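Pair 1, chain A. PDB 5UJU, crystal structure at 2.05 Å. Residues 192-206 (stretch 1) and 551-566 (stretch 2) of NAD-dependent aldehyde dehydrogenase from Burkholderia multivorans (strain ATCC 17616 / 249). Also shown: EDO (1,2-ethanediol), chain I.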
# COMPACT_ATOMS: atom_id res chain seq x y z
N PRO A 192 26.59 -14.28 28.21
CA PRO A 192 27.06 -13.92 26.87
C PRO A 192 25.95 -13.26 26.07
O PRO A 192 24.79 -13.67 26.16
CB PRO A 192 27.47 -15.26 26.25
CG PRO A 192 27.62 -16.19 27.39
CD PRO A 192 26.65 -15.73 28.43
N PRO A 193 26.27 -12.24 25.27
CA PRO A 193 25.23 -11.58 24.48
C PRO A 193 24.63 -12.53 23.46
O PRO A 193 25.30 -13.42 22.93
CB PRO A 193 25.96 -10.42 23.81
CG PRO A 193 27.41 -10.81 23.84
CD PRO A 193 27.58 -11.60 25.10
N LEU A 194 23.34 -12.34 23.17
CA LEU A 194 22.76 -12.96 22.00
C LEU A 194 23.27 -12.23 20.77
O LEU A 194 23.10 -11.01 20.65
CB LEU A 194 21.24 -12.92 22.05
CG LEU A 194 20.53 -13.45 23.29
CD1 LEU A 194 19.04 -13.29 23.09
CD2 LEU A 194 20.89 -14.89 23.57
N ALA A 195 23.89 -12.96 19.85
CA ALA A 195 24.43 -12.36 18.64
C ALA A 195 23.94 -13.17 17.45
O ALA A 195 24.13 -14.39 17.40
CB ALA A 195 25.96 -12.31 18.67
N MET A 196 23.30 -12.49 16.51
CA MET A 196 22.79 -13.14 15.31
C MET A 196 23.12 -12.29 14.10
O MET A 196 23.23 -11.06 14.20
CB MET A 196 21.27 -13.35 15.38
CG MET A 196 20.79 -13.99 16.66
SD MET A 196 19.08 -14.51 16.50
CE MET A 196 19.30 -16.00 15.53
N GLN A 197 23.29 -12.94 12.97
CA GLN A 197 23.36 -12.22 11.71
C GLN A 197 22.01 -12.32 11.01
O GLN A 197 21.48 -13.42 10.82
CB GLN A 197 24.45 -12.76 10.79
CG GLN A 197 24.76 -11.75 9.71
CD GLN A 197 25.60 -12.32 8.61
OE1 GLN A 197 25.63 -13.53 8.40
NE2 GLN A 197 26.28 -11.45 7.88
N LYS A 198 21.46 -11.16 10.66
CA LYS A 198 20.23 -11.09 9.90
C LYS A 198 20.58 -10.89 8.44
O LYS A 198 21.54 -10.19 8.11
CB LYS A 198 19.34 -9.94 10.39
CG LYS A 198 19.16 -9.85 11.90
CD LYS A 198 18.45 -11.08 12.45
CE LYS A 198 18.21 -10.99 13.96
NZ LYS A 198 17.11 -10.04 14.31
N ARG A 199 19.81 -11.50 7.56
CA ARG A 199 19.96 -11.32 6.13
C ARG A 199 18.59 -10.97 5.56
O ARG A 199 17.59 -11.55 5.96
CB ARG A 199 20.54 -12.60 5.48
CG ARG A 199 20.50 -12.69 3.96
CD ARG A 199 21.13 -14.01 3.51
NE ARG A 199 20.87 -14.37 2.11
CZ ARG A 199 21.22 -15.53 1.56
NH1 ARG A 199 21.86 -16.45 2.28
NH2 ARG A 199 20.94 -15.77 0.28
N TYR A 200 18.54 -9.99 4.67
CA TYR A 200 17.28 -9.52 4.11
C TYR A 200 17.34 -9.63 2.60
O TYR A 200 18.20 -9.02 1.95
CB TYR A 200 16.98 -8.07 4.55
CG TYR A 200 17.03 -7.90 6.05
CD1 TYR A 200 15.93 -8.19 6.84
CD2 TYR A 200 18.19 -7.45 6.68
CE1 TYR A 200 15.97 -8.05 8.22
CE2 TYR A 200 18.24 -7.30 8.07
CZ TYR A 200 17.12 -7.60 8.82
OH TYR A 200 17.16 -7.45 10.19
N THR A 201 16.41 -10.39 2.04
CA THR A 201 16.31 -10.60 0.60
C THR A 201 15.08 -9.87 0.10
O THR A 201 13.98 -10.07 0.63
CB THR A 201 16.23 -12.10 0.29
OG1 THR A 201 17.36 -12.77 0.86
CG2 THR A 201 16.19 -12.34 -1.22
N ILE A 202 15.25 -9.01 -0.90
CA ILE A 202 14.13 -8.32 -1.52
C ILE A 202 13.49 -9.26 -2.54
O ILE A 202 14.14 -9.69 -3.49
CB ILE A 202 14.58 -7.02 -2.20
CG1 ILE A 202 15.36 -6.14 -1.24
CG2 ILE A 202 13.38 -6.27 -2.76
CD1 ILE A 202 14.58 -5.69 -0.10
N VAL A 203 12.20 -9.53 -2.36
CA VAL A 203 11.47 -10.47 -3.20
C VAL A 203 10.36 -9.73 -3.94
O VAL A 203 9.51 -9.09 -3.31
CB VAL A 203 10.90 -11.63 -2.37
CG1 VAL A 203 10.14 -12.61 -3.25
CG2 VAL A 203 12.03 -12.36 -1.62
N PRO A 204 10.35 -9.74 -5.27
CA PRO A 204 9.22 -9.17 -6.01
C PRO A 204 7.95 -9.94 -5.72
O PRO A 204 7.98 -11.08 -5.24
CB PRO A 204 9.63 -9.34 -7.48
CG PRO A 204 11.10 -9.60 -7.43
CD PRO A 204 11.36 -10.31 -6.17
N ARG A 205 6.80 -9.29 -5.99
CA ARG A 205 5.52 -9.98 -5.84
C ARG A 205 5.35 -11.09 -6.87
O ARG A 205 4.84 -12.17 -6.55
CB ARG A 205 4.38 -8.96 -5.94
CG ARG A 205 4.31 -8.05 -4.73
CD ARG A 205 3.81 -8.81 -3.51
NE ARG A 205 3.38 -7.88 -2.48
CZ ARG A 205 2.56 -8.19 -1.48
NH1 ARG A 205 2.07 -9.42 -1.37
NH2 ARG A 205 2.21 -7.24 -0.61
N GLY A 206 5.74 -10.85 -8.12
CA GLY A 206 5.51 -11.84 -9.15
C GLY A 206 5.30 -11.21 -10.51
O GLY A 206 6.15 -10.44 -10.98
N ALA A 551 5.71 0.87 -2.52
CA ALA A 551 6.26 0.16 -1.37
C ALA A 551 5.69 -1.24 -1.20
O ALA A 551 6.30 -2.06 -0.49
CB ALA A 551 6.00 0.95 -0.08
N ASN A 552 4.56 -1.54 -1.81
CA ASN A 552 3.96 -2.86 -1.70
C ASN A 552 4.31 -3.79 -2.86
O ASN A 552 3.83 -4.92 -2.90
CB ASN A 552 2.43 -2.75 -1.60
CG ASN A 552 1.84 -3.73 -0.62
OD1 ASN A 552 2.56 -4.41 0.12
ND2 ASN A 552 0.52 -3.80 -0.59
N ARG A 553 5.08 -3.32 -3.85
CA ARG A 553 5.35 -4.14 -5.03
C ARG A 553 6.51 -5.11 -4.83
O ARG A 553 6.75 -5.95 -5.71
CB ARG A 553 5.63 -3.25 -6.25
CG ARG A 553 4.49 -2.22 -6.53
CD ARG A 553 4.75 -1.45 -7.83
NE ARG A 553 3.75 -0.40 -8.03
CZ ARG A 553 2.79 -0.43 -8.95
NH1 ARG A 553 2.67 -1.45 -9.80
NH2 ARG A 553 1.92 0.58 -9.02
N PHE A 554 7.21 -5.02 -3.71
CA PHE A 554 8.23 -5.99 -3.32
C PHE A 554 7.95 -6.35 -1.87
O PHE A 554 7.23 -5.62 -1.16
CB PHE A 554 9.66 -5.43 -3.46
CG PHE A 554 9.93 -4.28 -2.53
CD1 PHE A 554 10.51 -4.48 -1.29
CD2 PHE A 554 9.54 -2.99 -2.89
CE1 PHE A 554 10.72 -3.42 -0.42
CE2 PHE A 554 9.74 -1.93 -2.02
CZ PHE A 554 10.33 -2.14 -0.78
N ARG A 555 8.52 -7.47 -1.43
CA ARG A 555 8.49 -7.86 -0.03
C ARG A 555 9.92 -8.17 0.40
O ARG A 555 10.84 -8.20 -0.42
CB ARG A 555 7.55 -9.05 0.21
CG ARG A 555 6.09 -8.86 -0.25
CD ARG A 555 5.24 -8.01 0.73
NE ARG A 555 5.63 -6.60 0.69
CZ ARG A 555 5.57 -5.78 1.73
NH1 ARG A 555 5.14 -6.22 2.90
NH2 ARG A 555 5.97 -4.51 1.60
N VAL A 556 10.11 -8.34 1.71
CA VAL A 556 11.41 -8.65 2.29
C VAL A 556 11.30 -9.98 3.03
O VAL A 556 10.48 -10.11 3.96
CB VAL A 556 11.90 -7.54 3.24
CG1 VAL A 556 13.31 -7.83 3.73
CG2 VAL A 556 11.86 -6.19 2.53
N VAL A 557 12.10 -10.96 2.63
CA VAL A 557 12.18 -12.26 3.29
C VAL A 557 13.51 -12.33 4.03
O VAL A 557 14.58 -12.25 3.42
CB VAL A 557 12.05 -13.43 2.29
CG1 VAL A 557 12.38 -14.76 2.99
CG2 VAL A 557 10.63 -13.49 1.71
N GLN A 558 13.45 -12.46 5.35
CA GLN A 558 14.67 -12.43 6.13
C GLN A 558 15.06 -13.82 6.60
O GLN A 558 14.27 -14.76 6.59
CB GLN A 558 14.52 -11.52 7.34
CG GLN A 558 13.63 -12.10 8.41
CD GLN A 558 13.62 -11.22 9.64
OE1 GLN A 558 13.20 -10.05 9.59
NE2 GLN A 558 14.11 -11.76 10.75
N SER A 559 16.32 -13.91 7.02
CA SER A 559 16.82 -15.09 7.72
C SER A 559 17.70 -14.61 8.85
O SER A 559 18.24 -13.49 8.81
CB SER A 559 17.60 -16.02 6.79
OG SER A 559 18.73 -15.35 6.25
N ARG A 560 17.81 -15.44 9.88
CA ARG A 560 18.69 -15.15 11.00
C ARG A 560 19.46 -16.41 11.39
O ARG A 560 18.95 -17.53 11.28
CB ARG A 560 17.90 -14.63 12.21
CG ARG A 560 16.85 -15.60 12.71
CD ARG A 560 16.02 -14.96 13.83
NE ARG A 560 14.89 -15.79 14.19
CZ ARG A 560 14.05 -15.52 15.19
NH1 ARG A 560 14.21 -14.43 15.93
NH2 ARG A 560 13.04 -16.34 15.44
N VAL A 561 20.69 -16.22 11.86
CA VAL A 561 21.53 -17.34 12.31
C VAL A 561 22.46 -16.81 13.40
O VAL A 561 22.90 -15.66 13.35
CB VAL A 561 22.31 -17.97 11.13
CG1 VAL A 561 23.34 -16.98 10.54
CG2 VAL A 561 22.98 -19.27 11.55
N HIS A 562 22.74 -17.65 14.40
CA HIS A 562 23.68 -17.24 15.43
C HIS A 562 25.08 -17.05 14.86
O HIS A 562 25.49 -17.75 13.93
CB HIS A 562 23.72 -18.27 16.56
CG HIS A 562 22.53 -18.22 17.46
ND1 HIS A 562 22.43 -17.34 18.52
CD2 HIS A 562 21.38 -18.93 17.45
CE1 HIS A 562 21.27 -17.52 19.12
NE2 HIS A 562 20.62 -18.48 18.50
N VAL A 563 25.80 -16.08 15.41
CA VAL A 563 27.19 -15.81 15.05
C VAL A 563 27.94 -15.41 16.32
O VAL A 563 27.37 -15.29 17.40
CB VAL A 563 27.33 -14.72 13.97
CG1 VAL A 563 26.79 -15.20 12.63
CG2 VAL A 563 26.61 -13.45 14.42
N ALA A 564 29.25 -15.18 16.17
CA ALA A 564 30.02 -14.77 17.33
C ALA A 564 29.76 -13.30 17.65
O ALA A 564 29.59 -12.48 16.74
CB ALA A 564 31.52 -14.99 17.09
N PRO A 565 29.72 -12.93 18.93
CA PRO A 565 29.51 -11.52 19.28
C PRO A 565 30.75 -10.71 18.97
O PRO A 565 31.82 -11.24 18.67
CB PRO A 565 29.22 -11.57 20.79
CG PRO A 565 29.93 -12.80 21.25
CD PRO A 565 29.79 -13.79 20.13
N LYS A 566 30.59 -9.39 19.02
CA LYS A 566 31.69 -8.48 18.74
C LYS A 566 32.25 -7.91 20.04
O LYS A 566 31.59 -7.97 21.09
CB LYS A 566 31.24 -7.36 17.81
C1 EDO I . 15.51 -12.54 18.40
O1 EDO I . 14.12 -12.36 18.11
C2 EDO I . 16.36 -11.89 17.31
O2 EDO I . 15.83 -12.19 16.01
O HOH W 1 23.95 -15.96 20.01
O HOH W 2 16.96 -13.96 3.50

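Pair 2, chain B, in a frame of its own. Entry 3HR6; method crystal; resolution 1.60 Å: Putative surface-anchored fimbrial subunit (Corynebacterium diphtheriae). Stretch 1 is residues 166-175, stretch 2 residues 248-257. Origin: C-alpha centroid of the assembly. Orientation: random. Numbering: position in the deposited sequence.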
# COMPACT_ATOMS: atom_id res chain seq x y z
N ASN B 166 5.65 16.03 10.40
CA ASN B 166 5.61 14.62 10.12
C ASN B 166 4.19 14.06 10.05
O ASN B 166 3.30 14.47 10.77
CB ASN B 166 6.37 13.85 11.18
CG ASN B 166 7.81 14.28 11.29
OD1 ASN B 166 8.54 14.33 10.30
ND2 ASN B 166 8.22 14.64 12.50
N VAL B 167 4.04 13.10 9.14
CA VAL B 167 2.87 12.26 9.05
C VAL B 167 3.20 10.95 9.72
O VAL B 167 4.36 10.55 9.78
CB VAL B 167 2.42 12.06 7.58
CG1 VAL B 167 3.54 11.37 6.68
CG2 VAL B 167 1.05 11.29 7.49
N LYS B 168 2.17 10.28 10.19
CA LYS B 168 2.29 8.91 10.69
C LYS B 168 1.29 8.05 9.95
O LYS B 168 0.17 8.45 9.69
CB LYS B 168 2.00 8.89 12.18
CG LYS B 168 2.06 7.51 12.83
CD LYS B 168 2.11 7.67 14.34
CE LYS B 168 1.89 6.42 15.05
NZ LYS B 168 1.89 6.66 16.53
N TYR B 169 1.74 6.87 9.54
CA TYR B 169 0.88 5.88 8.93
C TYR B 169 0.82 4.63 9.76
O TYR B 169 1.75 4.27 10.44
CB TYR B 169 1.34 5.53 7.55
CG TYR B 169 1.22 6.61 6.55
CD1 TYR B 169 -0.01 7.15 6.23
CD2 TYR B 169 2.33 7.12 5.92
CE1 TYR B 169 -0.11 8.20 5.26
CE2 TYR B 169 2.25 8.11 4.98
CZ TYR B 169 1.02 8.65 4.67
OH TYR B 169 1.05 9.66 3.74
N ARG B 170 -0.32 3.96 9.68
CA ARG B 170 -0.60 2.73 10.39
C ARG B 170 -1.19 1.77 9.37
O ARG B 170 -2.16 2.10 8.67
CB ARG B 170 -1.60 2.97 11.51
CG ARG B 170 -1.97 1.75 12.26
CD ARG B 170 -3.09 2.06 13.19
NE ARG B 170 -3.32 1.00 14.15
CZ ARG B 170 -4.14 -0.03 13.99
NH1 ARG B 170 -4.85 -0.17 12.87
NH2 ARG B 170 -4.27 -0.93 14.98
N VAL B 171 -0.57 0.60 9.26
CA VAL B 171 -0.97 -0.44 8.34
C VAL B 171 -1.30 -1.70 9.13
O VAL B 171 -0.40 -2.33 9.77
CB VAL B 171 0.13 -0.78 7.30
CG1 VAL B 171 -0.36 -1.96 6.36
CG2 VAL B 171 0.50 0.43 6.49
N ALA B 172 -2.57 -2.07 9.14
CA ALA B 172 -3.05 -3.23 9.89
C ALA B 172 -3.37 -4.39 8.94
O ALA B 172 -4.26 -4.24 8.11
CB ALA B 172 -4.25 -2.87 10.66
N THR B 173 -2.62 -5.49 9.06
CA THR B 173 -2.75 -6.65 8.17
C THR B 173 -3.20 -7.82 8.95
O THR B 173 -2.63 -8.17 9.95
CB THR B 173 -1.37 -6.97 7.53
OG1 THR B 173 -0.93 -5.83 6.79
CG2 THR B 173 -1.38 -8.22 6.65
N LYS B 174 -4.25 -8.47 8.46
CA LYS B 174 -4.78 -9.66 9.08
C LYS B 174 -3.96 -10.86 8.70
O LYS B 174 -3.60 -10.99 7.53
CB LYS B 174 -6.23 -9.85 8.67
CG LYS B 174 -7.06 -8.82 9.37
CD LYS B 174 -8.53 -8.92 9.28
CE LYS B 174 -9.18 -7.85 10.20
NZ LYS B 174 -9.05 -7.98 11.73
N ILE B 175 -3.66 -11.71 9.68
CA ILE B 175 -3.01 -12.98 9.39
C ILE B 175 -4.08 -13.97 8.99
O ILE B 175 -4.94 -14.30 9.81
CB ILE B 175 -2.21 -13.54 10.60
CG1 ILE B 175 -1.26 -12.49 11.15
CG2 ILE B 175 -1.50 -14.83 10.19
CD1 ILE B 175 -0.25 -11.97 10.14
N LYS B 248 -3.60 -16.88 13.64
CA LYS B 248 -4.66 -16.65 12.65
C LYS B 248 -5.61 -15.60 13.17
O LYS B 248 -5.93 -15.57 14.37
CB LYS B 248 -5.38 -17.93 12.34
CG LYS B 248 -6.11 -18.54 13.49
CD LYS B 248 -6.44 -20.00 13.13
CE LYS B 248 -7.02 -20.73 14.29
NZ LYS B 248 -8.30 -20.07 14.70
N ASP B 249 -6.00 -14.71 12.26
CA ASP B 249 -6.96 -13.64 12.49
C ASP B 249 -6.48 -12.51 13.40
O ASP B 249 -7.23 -11.56 13.63
CB ASP B 249 -8.32 -14.19 12.93
CG ASP B 249 -8.89 -15.14 11.92
OD1 ASP B 249 -8.87 -14.83 10.71
OD2 ASP B 249 -9.31 -16.22 12.34
N GLN B 250 -5.24 -12.60 13.89
CA GLN B 250 -4.61 -11.46 14.58
C GLN B 250 -4.12 -10.45 13.56
O GLN B 250 -4.03 -10.75 12.36
CB GLN B 250 -3.45 -11.97 15.46
CG GLN B 250 -3.91 -12.90 16.54
CD GLN B 250 -2.77 -13.39 17.39
OE1 GLN B 250 -1.68 -12.82 17.36
NE2 GLN B 250 -2.99 -14.44 18.15
N GLU B 251 -3.80 -9.24 14.01
CA GLU B 251 -3.29 -8.21 13.12
C GLU B 251 -1.82 -8.00 13.37
O GLU B 251 -1.37 -7.99 14.51
CB GLU B 251 -4.01 -6.89 13.27
CG GLU B 251 -5.44 -7.02 12.82
CD GLU B 251 -6.23 -5.76 12.92
OE1 GLU B 251 -5.76 -4.73 13.46
OE2 GLU B 251 -7.38 -5.85 12.45
N LEU B 252 -1.09 -7.92 12.27
CA LEU B 252 0.25 -7.42 12.24
C LEU B 252 0.13 -5.93 11.95
O LEU B 252 -0.35 -5.58 10.88
CB LEU B 252 1.01 -8.13 11.12
CG LEU B 252 2.45 -7.69 10.95
CD1 LEU B 252 3.28 -8.18 12.09
CD2 LEU B 252 3.03 -8.19 9.57
N VAL B 253 0.59 -5.06 12.85
CA VAL B 253 0.43 -3.63 12.69
C VAL B 253 1.80 -2.99 12.57
O VAL B 253 2.63 -3.24 13.41
CB VAL B 253 -0.34 -3.00 13.86
CG1 VAL B 253 -0.43 -1.46 13.66
CG2 VAL B 253 -1.75 -3.67 13.99
N VAL B 254 2.04 -2.31 11.46
CA VAL B 254 3.23 -1.55 11.19
C VAL B 254 2.84 -0.10 11.31
O VAL B 254 1.86 0.36 10.65
CB VAL B 254 3.77 -1.85 9.79
CG1 VAL B 254 4.99 -0.96 9.43
CG2 VAL B 254 4.09 -3.34 9.69
N GLU B 255 3.57 0.65 12.13
CA GLU B 255 3.43 2.09 12.18
C GLU B 255 4.73 2.77 11.91
O GLU B 255 5.77 2.27 12.27
CB GLU B 255 2.90 2.56 13.52
CG GLU B 255 1.47 2.14 13.73
CD GLU B 255 0.88 2.77 14.99
OE1 GLU B 255 1.62 3.01 15.97
OE2 GLU B 255 -0.33 3.05 14.98
N PHE B 256 4.66 3.91 11.24
CA PHE B 256 5.85 4.72 11.04
C PHE B 256 5.51 6.18 10.82
O PHE B 256 4.38 6.52 10.44
CB PHE B 256 6.67 4.15 9.86
CG PHE B 256 5.99 4.24 8.52
CD1 PHE B 256 6.25 5.28 7.65
CD2 PHE B 256 5.08 3.24 8.12
CE1 PHE B 256 5.60 5.32 6.40
CE2 PHE B 256 4.43 3.30 6.88
CZ PHE B 256 4.71 4.32 6.02
N GLU B 257 6.52 7.01 11.05
CA GLU B 257 6.43 8.43 10.77
C GLU B 257 7.41 8.79 9.63
O GLU B 257 8.44 8.15 9.45
CB GLU B 257 6.76 9.27 11.99
CG GLU B 257 5.77 9.15 13.11
CD GLU B 257 6.00 10.17 14.22
OE1 GLU B 257 6.58 11.24 13.93
OE2 GLU B 257 5.59 9.92 15.37
O HOH W 3 5.03 7.50 16.58
O HOH W 4 -6.76 -2.17 13.33
O HOH W 5 -4.86 -4.04 15.64
O HOH W 6 -1.59 1.36 16.45
O HOH W 7 0.83 -4.51 8.55
O HOH W 8 -9.24 -10.56 12.24

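Pair 1 and pair 2 are both two-stranded antiparallel ladders whose N, CA and C atoms superpose over 14 central residues with an RMSD of 0.5 Å. The strand axes approach to 4.4 Å in each; the angle between their N-to-C directions is 145° in pair 1 and 160° in pair 2. Hydrogen-bonded and non-hydrogen-bonded pairs alternate in the same register, so R199(A) with S559(A) coincides with V171(B) with V254(B), and Y200(A) with Q558(A) coincides with A172(B) with V253(B). In the first of these, R199(A) N donates to S559(A) O at 2.8 Å and S559(A) N to R199(A) O at 2.9 Å; in the second, V171(B) N donates to V254(B) O at 2.8 Å and V254(B) N to V171(B) O at 3.0 Å. The bonding outlasts the regular strand of pair 2: at the position of V203(A) and R555(A), I175(B) N donates to Q250(B) O at 2.9 Å.

The side chains use this frame differently. On the face carrying K198(A), Y200(A), I202(A), V556(A), Q558(A) and R560(A), pair 1 combines polar and apolar packing. I202(A) CD1 lies 3.8 Å from V556(A) CG2, and I202(A) CG2 reaches F554(A) CD1 at 3.7 Å. The matching K174(B) and E251(B) replace that apolar contact with a salt bridge, K174(B) NZ to E251(B) OE2 at 2.8 Å. One step along, Y200(A) CD1 packs against Q558(A) CB at 3.7 Å, whereas the small A172(B) leaves its CB 4.2 Å from V253(B) CG2.

At the next non-hydrogen-bonded pair, K198(A) faces R560(A), two like charges. Their aliphatic parts touch, K198(A) CD to R560(A) CB at 3.6 Å, and an ethanediol molecule, probably from the crystallisation liquor, accepts from both ends: K198(A) NZ to EDO O2 at 3.0 Å and R560(A) NH1 to EDO O2 at 2.8 Å. R170(B) and E255(B) occupy these positions with opposite charges. Their salt bridge is long, R170(B) NE to E255(B) OE2 at 3.7 Å, and water 6 spans it, accepting from R170(B) NE at 2.9 Å and donating to E255(B) OE2 at 2.6 Å.

On the other face, V203(A) CG2 meets V557(A) CG2 at 3.8 Å; the equivalent I175(B) and L252(B) keep an apolar contact, CD1 of I175(B) to CB of L252(B) at 4.2 Å. Farther along, Q197(A) and V561(A) give way to two aromatics, with Y169(B) CB over the face of the F256(B) ring, 4.2 Å from its centroid. T201(A) and T173(B) are the same residue at matching positions, both with chi1 m.

The position of M196(A) and H562(A) also changes character. M196(A) CE sits over the imidazole face, 4.1 Å from the H562(A) ring centroid, while K168(B) CB packs on E257(B) CG at 3.9 Å.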